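Long-range contacts in Rna-directed RNA polymerase (Infectious pancreatic necrosis virus, PDB 3ZED), which probably copies the viral RNA genome as an RNA-dependent RNA polymerase, and is found both free and covalently attached to that RNA: residues B[653-657]-B[669-673]; B[613-617]-B[630-634]; B[433-438]-B[747-753]; B[441-446]-B[729-733]. All coordinates share one frame; numbering follows the deposited sequence.

Contact 1: residues B[653-657]-B[669-673]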
loop_
_atom_site.group_PDB
_atom_site.type_symbol
_atom_site.label_atom_id
_atom_site.label_comp_id
_atom_site.label_asym_id
_atom_site.label_seq_id
_atom_site.Cartn_x
_atom_site.Cartn_y
_atom_site.Cartn_z
ATOM N N LEU B 653 21.082 -15.915 8.892
ATOM C CA LEU B 653 20.055 -16.370 9.826
ATOM C C LEU B 653 19.695 -15.267 10.844
ATOM O O LEU B 653 18.545 -15.230 11.296
ATOM C CB LEU B 653 20.445 -17.669 10.528
ATOM C CG LEU B 653 20.519 -18.947 9.667
ATOM C CD1 LEU B 653 20.920 -20.143 10.511
ATOM C CD2 LEU B 653 19.201 -19.247 8.958
ATOM N N ASP B 654 20.634 -14.354 11.169
ATOM C CA ASP B 654 20.366 -13.218 12.058
ATOM C C ASP B 654 19.556 -12.179 11.290
ATOM O O ASP B 654 18.566 -11.649 11.810
ATOM C CB ASP B 654 21.667 -12.584 12.619
ATOM C CG ASP B 654 22.494 -13.412 13.598
ATOM O OD1 ASP B 654 21.897 -14.087 14.462
ATOM O OD2 ASP B 654 23.744 -13.305 13.557
ATOM N N ASP B 655 19.954 -11.910 10.033
ATOM C CA ASP B 655 19.232 -10.951 9.180
ATOM C C ASP B 655 18.312 -11.707 8.188
ATOM O O ASP B 655 18.338 -11.433 6.994
ATOM C CB ASP B 655 20.222 -10.019 8.455
ATOM C CG ASP B 655 21.245 -9.355 9.365
ATOM O OD1 ASP B 655 20.847 -8.844 10.440
ATOM O OD2 ASP B 655 22.443 -9.350 9.006
ATOM N N TRP B 656 17.503 -12.659 8.708
ATOM C CA TRP B 656 16.589 -13.530 7.942
ATOM C C TRP B 656 15.393 -12.807 7.301
ATOM O O TRP B 656 14.795 -13.335 6.366
ATOM C CB TRP B 656 16.044 -14.647 8.849
ATOM C CG TRP B 656 15.091 -14.168 9.910
ATOM C CD1 TRP B 656 15.412 -13.731 11.162
ATOM C CD2 TRP B 656 13.659 -14.108 9.817
ATOM N NE1 TRP B 656 14.273 -13.417 11.860
ATOM C CE2 TRP B 656 13.182 -13.607 11.049
ATOM C CE3 TRP B 656 12.729 -14.409 8.799
ATOM C CZ2 TRP B 656 11.824 -13.374 11.283
ATOM C CZ3 TRP B 656 11.379 -14.199 9.042
ATOM C CH2 TRP B 656 10.939 -13.682 10.263
ATOM N N ASN B 657 15.031 -11.634 7.827
ATOM C CA ASN B 657 13.861 -10.844 7.445
ATOM C C ASN B 657 13.786 -10.547 5.947
ATOM O O ASN B 657 12.722 -10.720 5.356
ATOM C CB ASN B 657 13.803 -9.551 8.264
ATOM C CG ASN B 657 13.783 -9.842 9.751
ATOM O OD1 ASN B 657 14.818 -10.104 10.372
ATOM N ND2 ASN B 657 12.600 -9.965 10.314
ATOM N N ILE B 669 14.160 -10.533 15.795
ATOM C CA ILE B 669 14.416 -11.926 16.172
ATOM C C ILE B 669 15.455 -12.531 15.220
ATOM O O ILE B 669 15.575 -12.102 14.069
ATOM C CB ILE B 669 13.142 -12.803 16.279
ATOM C CG1 ILE B 669 12.530 -13.125 14.924
ATOM C CG2 ILE B 669 12.108 -12.195 17.221
ATOM C CD1 ILE B 669 12.360 -14.510 14.714
ATOM N N THR B 670 16.217 -13.513 15.722
ATOM C CA THR B 670 17.245 -14.200 14.956
ATOM C C THR B 670 16.883 -15.687 14.816
ATOM O O THR B 670 16.354 -16.286 15.754
ATOM C CB THR B 670 18.650 -13.986 15.574
ATOM O OG1 THR B 670 19.579 -14.817 14.881
ATOM C CG2 THR B 670 18.713 -14.314 17.064
ATOM N N LEU B 671 17.204 -16.276 13.651
ATOM C CA LEU B 671 16.937 -17.682 13.366
ATOM C C LEU B 671 18.229 -18.520 13.371
ATOM O O LEU B 671 18.211 -19.660 12.899
ATOM C CB LEU B 671 16.189 -17.833 12.022
ATOM C CG LEU B 671 14.830 -17.128 11.874
ATOM C CD1 LEU B 671 14.137 -17.538 10.574
ATOM C CD2 LEU B 671 13.926 -17.405 13.040
ATOM N N SER B 672 19.339 -17.976 13.949
ATOM C CA SER B 672 20.635 -18.668 14.037
ATOM C C SER B 672 20.529 -19.908 14.929
ATOM O O SER B 672 21.165 -20.929 14.645
ATOM C CB SER B 672 21.730 -17.733 14.534
ATOM O OG SER B 672 21.432 -17.208 15.815
ATOM N N GLU B 673 19.688 -19.833 15.983
ATOM C CA GLU B 673 19.414 -20.984 16.849
ATOM C C GLU B 673 18.026 -21.541 16.497
ATOM O O GLU B 673 17.148 -20.754 16.117
ATOM C CB GLU B 673 19.529 -20.625 18.341
ATOM C CG GLU B 673 20.969 -20.642 18.857
ATOM C CD GLU B 673 21.753 -21.931 18.666
ATOM O OE1 GLU B 673 21.323 -22.977 19.204
ATOM O OE2 GLU B 673 22.800 -21.894 17.980
HETATM O O HOH W 1 16.544 -10.209 12.524
#

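Contact 2: residues B[613-617]-B[630-634]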
loop_
_atom_site.group_PDB
_atom_site.type_symbol
_atom_site.label_atom_id
_atom_site.label_comp_id
_atom_site.label_asym_id
_atom_site.label_seq_id
_atom_site.Cartn_x
_atom_site.Cartn_y
_atom_site.Cartn_z
ATOM N N TYR B 613 11.463 -22.905 6.418
ATOM C CA TYR B 613 10.846 -23.826 7.371
ATOM C C TYR B 613 10.704 -23.215 8.770
ATOM O O TYR B 613 9.720 -23.504 9.425
ATOM C CB TYR B 613 11.607 -25.153 7.412
ATOM C CG TYR B 613 11.485 -25.886 6.096
ATOM C CD1 TYR B 613 10.239 -26.298 5.616
ATOM C CD2 TYR B 613 12.594 -26.074 5.274
ATOM C CE1 TYR B 613 10.106 -26.905 4.371
ATOM C CE2 TYR B 613 12.471 -26.670 4.018
ATOM C CZ TYR B 613 11.223 -27.083 3.571
ATOM O OH TYR B 613 11.089 -27.737 2.374
ATOM N N GLU B 614 11.615 -22.330 9.203
ATOM C CA GLU B 614 11.494 -21.671 10.498
ATOM C C GLU B 614 10.380 -20.617 10.485
ATOM O O GLU B 614 9.613 -20.546 11.445
ATOM C CB GLU B 614 12.829 -21.025 10.931
ATOM C CG GLU B 614 13.945 -22.000 11.280
ATOM C CD GLU B 614 13.720 -22.874 12.498
ATOM O OE1 GLU B 614 12.969 -23.868 12.398
ATOM O OE2 GLU B 614 14.327 -22.588 13.549
ATOM N N ALA B 615 10.276 -19.812 9.397
ATOM C CA ALA B 615 9.269 -18.756 9.270
ATOM C C ALA B 615 7.862 -19.330 9.193
ATOM O O ALA B 615 6.984 -18.814 9.879
ATOM C CB ALA B 615 9.550 -17.873 8.070
ATOM N N ILE B 616 7.651 -20.432 8.444
ATOM C CA ILE B 616 6.333 -21.072 8.358
ATOM C C ILE B 616 5.898 -21.578 9.787
ATOM O O ILE B 616 4.722 -21.457 10.155
ATOM C CB ILE B 616 6.219 -22.153 7.242
ATOM C CG1 ILE B 616 4.753 -22.385 6.835
ATOM C CG2 ILE B 616 6.898 -23.477 7.586
ATOM C CD1 ILE B 616 4.128 -21.296 5.903
ATOM N N ARG B 617 6.863 -22.039 10.597
ATOM C CA ARG B 617 6.601 -22.467 11.974
ATOM C C ARG B 617 6.242 -21.253 12.845
ATOM O O ARG B 617 5.214 -21.286 13.514
ATOM C CB ARG B 617 7.813 -23.204 12.556
ATOM C CG ARG B 617 8.111 -24.542 11.895
ATOM C CD ARG B 617 9.468 -25.086 12.328
ATOM N NE ARG B 617 9.419 -25.554 13.710
ATOM C CZ ARG B 617 10.482 -25.789 14.472
ATOM N NH1 ARG B 617 11.705 -25.574 14.005
ATOM N NH2 ARG B 617 10.332 -26.230 15.707
ATOM N N ALA B 630 6.662 -32.039 10.564
ATOM C CA ALA B 630 7.326 -32.081 9.257
ATOM C C ALA B 630 8.292 -30.893 9.051
ATOM O O ALA B 630 9.430 -31.137 8.649
ATOM C CB ALA B 630 6.307 -32.117 8.142
ATOM N N ALA B 631 7.857 -29.630 9.333
ATOM C CA ALA B 631 8.709 -28.439 9.171
ATOM C C ALA B 631 9.916 -28.456 10.132
ATOM O O ALA B 631 11.012 -28.093 9.698
ATOM C CB ALA B 631 7.908 -27.157 9.359
ATOM N N LYS B 632 9.724 -28.868 11.415
ATOM C CA LYS B 632 10.821 -28.963 12.399
ATOM C C LYS B 632 11.885 -29.925 11.861
ATOM O O LYS B 632 13.070 -29.591 11.852
ATOM C CB LYS B 632 10.319 -29.423 13.789
ATOM C CG LYS B 632 11.406 -29.529 14.863
ATOM C CD LYS B 632 10.851 -30.026 16.203
ATOM C CE LYS B 632 11.807 -29.742 17.349
ATOM N NZ LYS B 632 11.250 -30.071 18.706
ATOM N N HIS B 633 11.436 -31.094 11.366
ATOM C CA HIS B 633 12.300 -32.110 10.775
ATOM C C HIS B 633 13.096 -31.530 9.602
ATOM O O HIS B 633 14.310 -31.690 9.546
ATOM C CB HIS B 633 11.482 -33.325 10.311
ATOM C CG HIS B 633 12.325 -34.362 9.635
ATOM N ND1 HIS B 633 12.444 -34.406 8.259
ATOM C CD2 HIS B 633 13.131 -35.308 10.171
ATOM C CE1 HIS B 633 13.268 -35.416 8.004
ATOM N NE2 HIS B 633 13.715 -35.974 9.121
ATOM N N MET B 634 12.413 -30.825 8.694
ATOM C CA MET B 634 13.016 -30.181 7.531
ATOM C C MET B 634 14.037 -29.127 7.953
ATOM O O MET B 634 15.117 -29.068 7.374
ATOM C CB MET B 634 11.940 -29.553 6.644
ATOM C CG MET B 634 11.170 -30.566 5.840
ATOM S SD MET B 634 12.018 -30.990 4.303
ATOM C CE MET B 634 12.928 -32.413 4.794
#

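Contact 3: residues B[433-438]-B[747-753]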
loop_
_atom_site.group_PDB
_atom_site.type_symbol
_atom_site.label_atom_id
_atom_site.label_comp_id
_atom_site.label_asym_id
_atom_site.label_seq_id
_atom_site.Cartn_x
_atom_site.Cartn_y
_atom_site.Cartn_z
ATOM N N SER B 433 -0.295 28.601 9.678
ATOM C CA SER B 433 0.279 28.972 8.380
ATOM C C SER B 433 0.705 27.690 7.622
ATOM O O SER B 433 1.045 26.675 8.261
ATOM C CB SER B 433 1.446 29.948 8.536
ATOM O OG SER B 433 2.536 29.365 9.227
ATOM N N PRO B 434 0.693 27.714 6.270
ATOM C CA PRO B 434 1.013 26.490 5.519
ATOM C C PRO B 434 2.505 26.131 5.464
ATOM O O PRO B 434 3.355 27.008 5.330
ATOM C CB PRO B 434 0.481 26.802 4.121
ATOM C CG PRO B 434 0.576 28.275 4.001
ATOM C CD PRO B 434 0.270 28.800 5.364
ATOM N N ARG B 435 2.802 24.811 5.520
ATOM C CA ARG B 435 4.156 24.255 5.409
ATOM C C ARG B 435 4.362 23.828 3.945
ATOM O O ARG B 435 4.836 22.730 3.652
ATOM C CB ARG B 435 4.365 23.092 6.403
ATOM C CG ARG B 435 4.524 23.545 7.843
ATOM C CD ARG B 435 4.851 22.417 8.796
ATOM N NE ARG B 435 6.192 21.866 8.561
ATOM C CZ ARG B 435 6.741 20.891 9.281
ATOM N NH1 ARG B 435 6.095 20.378 10.320
ATOM N NH2 ARG B 435 7.940 20.419 8.963
ATOM N N TYR B 436 3.957 24.727 3.028
ATOM C CA TYR B 436 4.031 24.575 1.583
ATOM C C TYR B 436 3.862 25.933 0.907
ATOM O O TYR B 436 3.344 26.873 1.512
ATOM C CB TYR B 436 2.975 23.567 1.065
ATOM C CG TYR B 436 1.543 23.880 1.457
ATOM C CD1 TYR B 436 0.787 24.808 0.737
ATOM C CD2 TYR B 436 0.944 23.251 2.543
ATOM C CE1 TYR B 436 -0.529 25.098 1.091
ATOM C CE2 TYR B 436 -0.368 23.541 2.913
ATOM C CZ TYR B 436 -1.101 24.471 2.185
ATOM O OH TYR B 436 -2.393 24.758 2.548
ATOM N N ASN B 437 4.299 26.025 -0.353
ATOM C CA ASN B 437 4.180 27.218 -1.166
ATOM C C ASN B 437 3.137 26.978 -2.291
ATOM O O ASN B 437 2.626 25.843 -2.407
ATOM C CB ASN B 437 5.565 27.631 -1.714
ATOM C CG ASN B 437 6.289 26.694 -2.663
ATOM O OD1 ASN B 437 5.727 25.797 -3.300
ATOM N ND2 ASN B 437 7.559 26.977 -2.865
ATOM N N PRO B 438 2.805 27.998 -3.133
ATOM C CA PRO B 438 1.808 27.766 -4.198
ATOM C C PRO B 438 2.187 26.663 -5.198
ATOM O O PRO B 438 1.296 25.927 -5.641
ATOM C CB PRO B 438 1.710 29.133 -4.885
ATOM C CG PRO B 438 2.076 30.107 -3.818
ATOM C CD PRO B 438 3.225 29.422 -3.116
ATOM N N LEU B 747 -2.309 32.778 -1.898
ATOM C CA LEU B 747 -1.600 31.969 -0.899
ATOM C C LEU B 747 -0.233 32.563 -0.505
ATOM O O LEU B 747 0.264 32.252 0.587
ATOM C CB LEU B 747 -1.412 30.534 -1.428
ATOM C CG LEU B 747 -0.847 29.454 -0.472
ATOM C CD1 LEU B 747 -1.661 29.341 0.819
ATOM C CD2 LEU B 747 -0.784 28.114 -1.163
ATOM N N LYS B 748 0.372 33.405 -1.377
ATOM C CA LYS B 748 1.703 33.998 -1.147
ATOM C C LYS B 748 1.859 34.636 0.266
ATOM O O LYS B 748 2.845 34.296 0.904
ATOM C CB LYS B 748 2.073 35.014 -2.242
ATOM C CG LYS B 748 3.567 35.278 -2.343
ATOM C CD LYS B 748 3.855 36.482 -3.244
ATOM C CE LYS B 748 5.332 36.773 -3.334
ATOM N NZ LYS B 748 5.600 37.952 -4.192
ATOM N N PRO B 749 0.924 35.461 0.824
ATOM C CA PRO B 749 1.172 36.029 2.163
ATOM C C PRO B 749 1.307 34.969 3.264
ATOM O O PRO B 749 2.223 35.065 4.082
ATOM C CB PRO B 749 -0.046 36.940 2.397
ATOM C CG PRO B 749 -0.505 37.302 1.033
ATOM C CD PRO B 749 -0.316 36.028 0.249
ATOM N N ALA B 750 0.426 33.950 3.257
ATOM C CA ALA B 750 0.418 32.855 4.229
ATOM C C ALA B 750 1.613 31.945 4.077
ATOM O O ALA B 750 2.164 31.542 5.089
ATOM C CB ALA B 750 -0.852 32.048 4.103
ATOM N N SER B 751 2.028 31.622 2.838
ATOM C CA SER B 751 3.153 30.704 2.628
ATOM C C SER B 751 4.510 31.401 2.896
ATOM O O SER B 751 5.479 30.715 3.221
ATOM C CB SER B 751 3.105 30.056 1.245
ATOM O OG SER B 751 3.525 30.905 0.193
ATOM N N SER B 752 4.556 32.752 2.794
ATOM C CA SER B 752 5.737 33.575 3.090
ATOM C C SER B 752 5.755 34.015 4.555
ATOM O O SER B 752 6.770 34.555 5.006
ATOM C CB SER B 752 5.767 34.824 2.205
ATOM O OG SER B 752 6.210 34.532 0.890
ATOM N N SER B 753 4.620 33.821 5.281
ATOM C CA SER B 753 4.387 34.236 6.675
ATOM C C SER B 753 4.669 35.758 6.869
ATOM O O SER B 753 5.274 36.156 7.874
ATOM C CB SER B 753 5.207 33.393 7.650
ATOM O OG SER B 753 4.554 32.173 7.956
#

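Contact 4: residues B[441-446]-B[729-733]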
loop_
_atom_site.group_PDB
_atom_site.type_symbol
_atom_site.label_atom_id
_atom_site.label_comp_id
_atom_site.label_asym_id
_atom_site.label_seq_id
_atom_site.Cartn_x
_atom_site.Cartn_y
_atom_site.Cartn_z
ATOM N N ALA B 441 1.286 23.352 -3.630
ATOM C CA ALA B 441 -0.185 23.282 -3.518
ATOM C C ALA B 441 -0.774 22.930 -4.895
ATOM O O ALA B 441 -1.717 22.155 -4.959
ATOM C CB ALA B 441 -0.754 24.615 -3.025
ATOM N N THR B 442 -0.161 23.436 -5.991
ATOM C CA THR B 442 -0.569 23.163 -7.375
ATOM C C THR B 442 -0.292 21.701 -7.717
ATOM O O THR B 442 -1.166 21.025 -8.261
ATOM C CB THR B 442 0.158 24.115 -8.347
ATOM O OG1 THR B 442 -0.113 25.451 -7.937
ATOM C CG2 THR B 442 -0.275 23.922 -9.810
ATOM N N PHE B 443 0.926 21.213 -7.400
ATOM C CA PHE B 443 1.259 19.825 -7.669
ATOM C C PHE B 443 0.322 18.917 -6.919
ATOM O O PHE B 443 -0.310 18.071 -7.546
ATOM C CB PHE B 443 2.719 19.498 -7.313
ATOM C CG PHE B 443 3.024 18.020 -7.421
ATOM C CD1 PHE B 443 3.028 17.380 -8.663
ATOM C CD2 PHE B 443 3.212 17.248 -6.278
ATOM C CE1 PHE B 443 3.254 15.997 -8.763
ATOM C CE2 PHE B 443 3.425 15.860 -6.373
ATOM C CZ PHE B 443 3.446 15.244 -7.615
ATOM N N ALA B 444 0.188 19.115 -5.593
ATOM C CA ALA B 444 -0.614 18.234 -4.739
ATOM C C ALA B 444 -2.104 18.258 -5.056
ATOM O O ALA B 444 -2.704 17.187 -5.170
ATOM C CB ALA B 444 -0.393 18.584 -3.272
ATOM N N MET B 445 -2.694 19.458 -5.214
ATOM C CA MET B 445 -4.136 19.597 -5.405
ATOM C C MET B 445 -4.603 19.547 -6.841
ATOM O O MET B 445 -5.673 19.009 -7.110
ATOM C CB MET B 445 -4.650 20.927 -4.791
ATOM C CG MET B 445 -4.335 21.118 -3.296
ATOM S SD MET B 445 -4.714 19.704 -2.197
ATOM C CE MET B 445 -6.473 19.583 -2.400
ATOM N N ASN B 446 -3.858 20.154 -7.744
ATOM C CA ASN B 446 -4.342 20.336 -9.098
ATOM C C ASN B 446 -3.791 19.377 -10.131
ATOM O O ASN B 446 -4.418 19.245 -11.181
ATOM C CB ASN B 446 -4.049 21.781 -9.550
ATOM C CG ASN B 446 -4.595 22.842 -8.624
ATOM O OD1 ASN B 446 -3.856 23.504 -7.919
ATOM N ND2 ASN B 446 -5.896 23.055 -8.628
ATOM N N LEU B 729 -7.361 26.307 -0.149
ATOM C CA LEU B 729 -7.021 24.958 -0.617
ATOM C C LEU B 729 -8.263 24.240 -1.145
ATOM O O LEU B 729 -8.179 23.531 -2.148
ATOM C CB LEU B 729 -6.344 24.142 0.491
ATOM C CG LEU B 729 -5.433 23.033 -0.009
ATOM C CD1 LEU B 729 -4.090 23.614 -0.504
ATOM C CD2 LEU B 729 -5.236 21.960 1.073
ATOM N N ASP B 730 -9.408 24.436 -0.490
ATOM C CA ASP B 730 -10.679 23.885 -0.959
ATOM C C ASP B 730 -11.120 24.576 -2.274
ATOM O O ASP B 730 -11.576 23.896 -3.188
ATOM C CB ASP B 730 -11.764 24.033 0.119
ATOM C CG ASP B 730 -13.036 23.269 -0.189
ATOM O OD1 ASP B 730 -12.933 22.095 -0.634
ATOM O OD2 ASP B 730 -14.134 23.828 0.041
ATOM N N GLN B 731 -10.943 25.910 -2.380
ATOM C CA GLN B 731 -11.291 26.698 -3.577
ATOM C C GLN B 731 -10.448 26.233 -4.779
ATOM O O GLN B 731 -10.971 26.118 -5.901
ATOM C CB GLN B 731 -11.092 28.201 -3.314
ATOM C CG GLN B 731 -12.117 28.805 -2.355
ATOM C CD GLN B 731 -11.785 30.219 -1.908
ATOM O OE1 GLN B 731 -10.908 30.890 -2.452
ATOM N NE2 GLN B 731 -12.490 30.717 -0.903
ATOM N N ARG B 732 -9.154 25.898 -4.500
ATOM C CA ARG B 732 -8.151 25.391 -5.439
ATOM C C ARG B 732 -8.643 24.111 -6.177
ATOM O O ARG B 732 -8.280 23.899 -7.337
ATOM C CB ARG B 732 -6.839 25.113 -4.667
ATOM C CG ARG B 732 -5.646 24.711 -5.517
ATOM C CD ARG B 732 -4.355 24.649 -4.708
ATOM N NE ARG B 732 -3.764 25.970 -4.461
ATOM C CZ ARG B 732 -3.019 26.641 -5.334
ATOM N NH1 ARG B 732 -2.827 26.163 -6.562
ATOM N NH2 ARG B 732 -2.483 27.804 -4.998
ATOM N N THR B 733 -9.506 23.306 -5.530
ATOM C CA THR B 733 -10.058 22.070 -6.114
ATOM C C THR B 733 -11.194 22.355 -7.091
ATOM O O THR B 733 -11.550 21.466 -7.860
ATOM C CB THR B 733 -10.530 21.070 -5.020
ATOM O OG1 THR B 733 -11.733 21.535 -4.405
ATOM C CG2 THR B 733 -9.462 20.785 -3.973
HETATM O O HOH W 2 -1.072 28.712 -7.640
#

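Contact 1: residues B[653-657]-B[669-673]
Leu653 and Leu671 join through their backbones where the loop leading to helix 677-683 in the thumb domain folds back against the C-terminal end of helix 650-654. The link is a single main-chain bond, Leu671 N to Leu653 O at 2.9 Å and 161°, with the donor standing above the carbonyl plane. Leu671 O is taken up in turn by Arg639, so the main chain of Leu671 is held at both its N-H and its C=O.

Polar side chains meet on the more exposed side. Asp654 and Thr670 lie side by side and point the same way, and Thr670 OG1, swung anti to its own amide nitrogen, donates to Asp654 OD1 in a very short bond of 2.5 Å. Ser672 OG lies 3.2 Å from Thr670 OG1 and is at most weakly bonded to Asp654 OD1; its one proton could go to either.

Apolar packing centres on Trp656. Leu671 comes over one face of the indole, its CG 3.5 Å from the centroid of the five-membered ring and 12° off the normal, a CH-pi contact. The opposite face carries the amide nitrogen of Asn657, which is fixed by Gly663 O and Leu666 O, while Val611 of helix 604-621 touches both Leu653 and Trp656. Ile669 crosses the indole obliquely, CD1 3.7 Å from Trp656 CZ2.

The ring is also held by its nitrogen. Trp656 NE1 donates to Ile669 O at 2.9 Å; the oxygen lies close to the indole plane, whereas NE1 stands well above the plane of the Ile669 carbonyl.

Contact 2: residues B[613-617]-B[630-634]
Tyr613 and Met634 pack face on between two consecutive thumb helices, 604-621 and 625-645, which form an antiparallel helical hairpin. Over these short segments the axes approach to 9.1 Å, with 151° between their directions.

The tight part is apolar. Met634 CB sits over the middle of the Tyr613 ring, 3.6 Å from its centroid and 6° off the normal, a CH-pi contact. The bend at chi2 (-85°) brings the sulfur back toward the same ring, and SD lies obliquely 4.6 Å from the centroid as a Met-aromatic contact. Beside this pair Ala631 CB points between the helices, 3.6 Å from Arg617 CG and 4.2 Å from Ile616 CG2. The phenol itself reaches beyond the hairpin to Asp124.

The other side opens toward solvent at Lys632. There the buried Arg617 guanidinium lies flat on the Lys632 stem, with Lys632 CB centred 3.6 Å above its plane. The lysine chain then runs on, extended, toward a weak bond with Asp546 O, and its NZ remains 5.0 Å from Arg617 NH2.

Acidic partners fix the rotation of the guanidinium. Arg617 NH1 forms a salt bridge of 2.7 Å to the syn lone pair of Glu614 OE1, one turn earlier on the same helix, and NH2 pairs with Glu628; Glu614 OE2 is shared with Arg639. Between the segments the contact is made by ring, methyl and aliphatic surfaces, while Glu628 and Ser635 of the partner helix add polar links, and the nearby carboxylates would offset the arginine charge and ease its closeness to the lysine.

Contact 3: residues B[433-438]-B[747-753]
Pro434 and Ala750 meet where a palm-region loop, just before helix 438-452, lies across the C-terminal end of helix 740-752 in the C-terminal region, a helix that finishes in a Schellman motif with Ser753 at the C-prime position. Pro434 CD rests 3.7 Å from the Ala750 methyl, and its CG faces Leu747 CD1 at 4.0 Å. Leu747, with CG anti to the backbone N (chi1 -172°), spreads its two methyls between loop residues: CD2 approaches the edge of the Tyr436 ring, 3.8 Å from CE1, and also touches Pro438 CA. Ser751 CB presses against the Tyr436 carbonyl, while its OG comes up to Pro438 CD at 3.6 Å. No hydrogen bond crosses between the segments.

One layer out, the loop packs on itself: Pro434 CB covers a face of the Tyr436 ring, 3.4 Å above its centre. Val725 of helix 724-732 touches Pro434, Tyr436 and Ala750 together, and Trp757 of helix 757-771 backs Ser433 and Ala750. Farther off, Arg435 forms a salt bridge with Asp216, and Ser433 OG bonds to Asp431. The loop ends in an N-cap: Asn437 OD1 accepts a hydrogen bond from the backbone N of Trp440.

Contact 4: residues B[441-446]-B[729-733]
Ala441 lies opposite Leu729 and Met445 opposite Thr733, with CA separations of 7.6 and 6.5 Å, so helix 438-452 and the C-terminal part of helix 724-732 ascend in the same order. The first has a wider pi-type turn at 443-446.

Arg732 carries the contact, its side chain set among Ala441, Thr442, Met445 and Asn446. Bent at chi3 (-79°), it lays one face of its guanidinium against Ala441 CB, which is 3.6 Å from NE. Its edge faces Asn446: NH1 donates to Asn446 OD1 at 3.2 Å and 164°, the oxygen lying in the guanidinium plane. A water accepts from Arg732 NH2 in that plane too, at 3.1 Å. Asn446 ND2 returns a weak bond to Arg732 O at 2.8 Å, so one amide clasps both ends of the arginine; the stronger partner of ND2 is Ser781 OG. Thr442 OG1, bonded to Pro438 O, stands near NH1.

Alongside the arginine stem the packing is apolar. Met445 crosses Leu729 at about a right angle, its CG 3.8 Å from Leu729 CD1, and the folded chain brings CE to 3.6 Å from Thr733 CG2. Leu740 of the following helix touches Thr442, Asn446 and Arg732. Arg732 thus acts as a single knob in a hole of helix 438-452, joining the palm region to the C-terminal region.

From the N terminus, residues 433-438 open the loop of contact 3, and 441-446 open that of contact 4 just after. The chain then leaves the palm for the thumb, where contact 2 opens and closes first and contact 1 follows in series. Contact 4 closes at 729-733 and contact 3 at 747-753, so contact 4 lies within contact 3, both enclose the thumb pair, and none cross. Contacts 3 and 4, centres 13 Å apart, share Tyr436-Leu729 packing and tie the palm region to the C-terminal region; contacts 1 and 2 stay within the thumb and meet through Leu671 and Glu614. The centres of the contacts in one pair lie about 47 to 57 Å from those in the other.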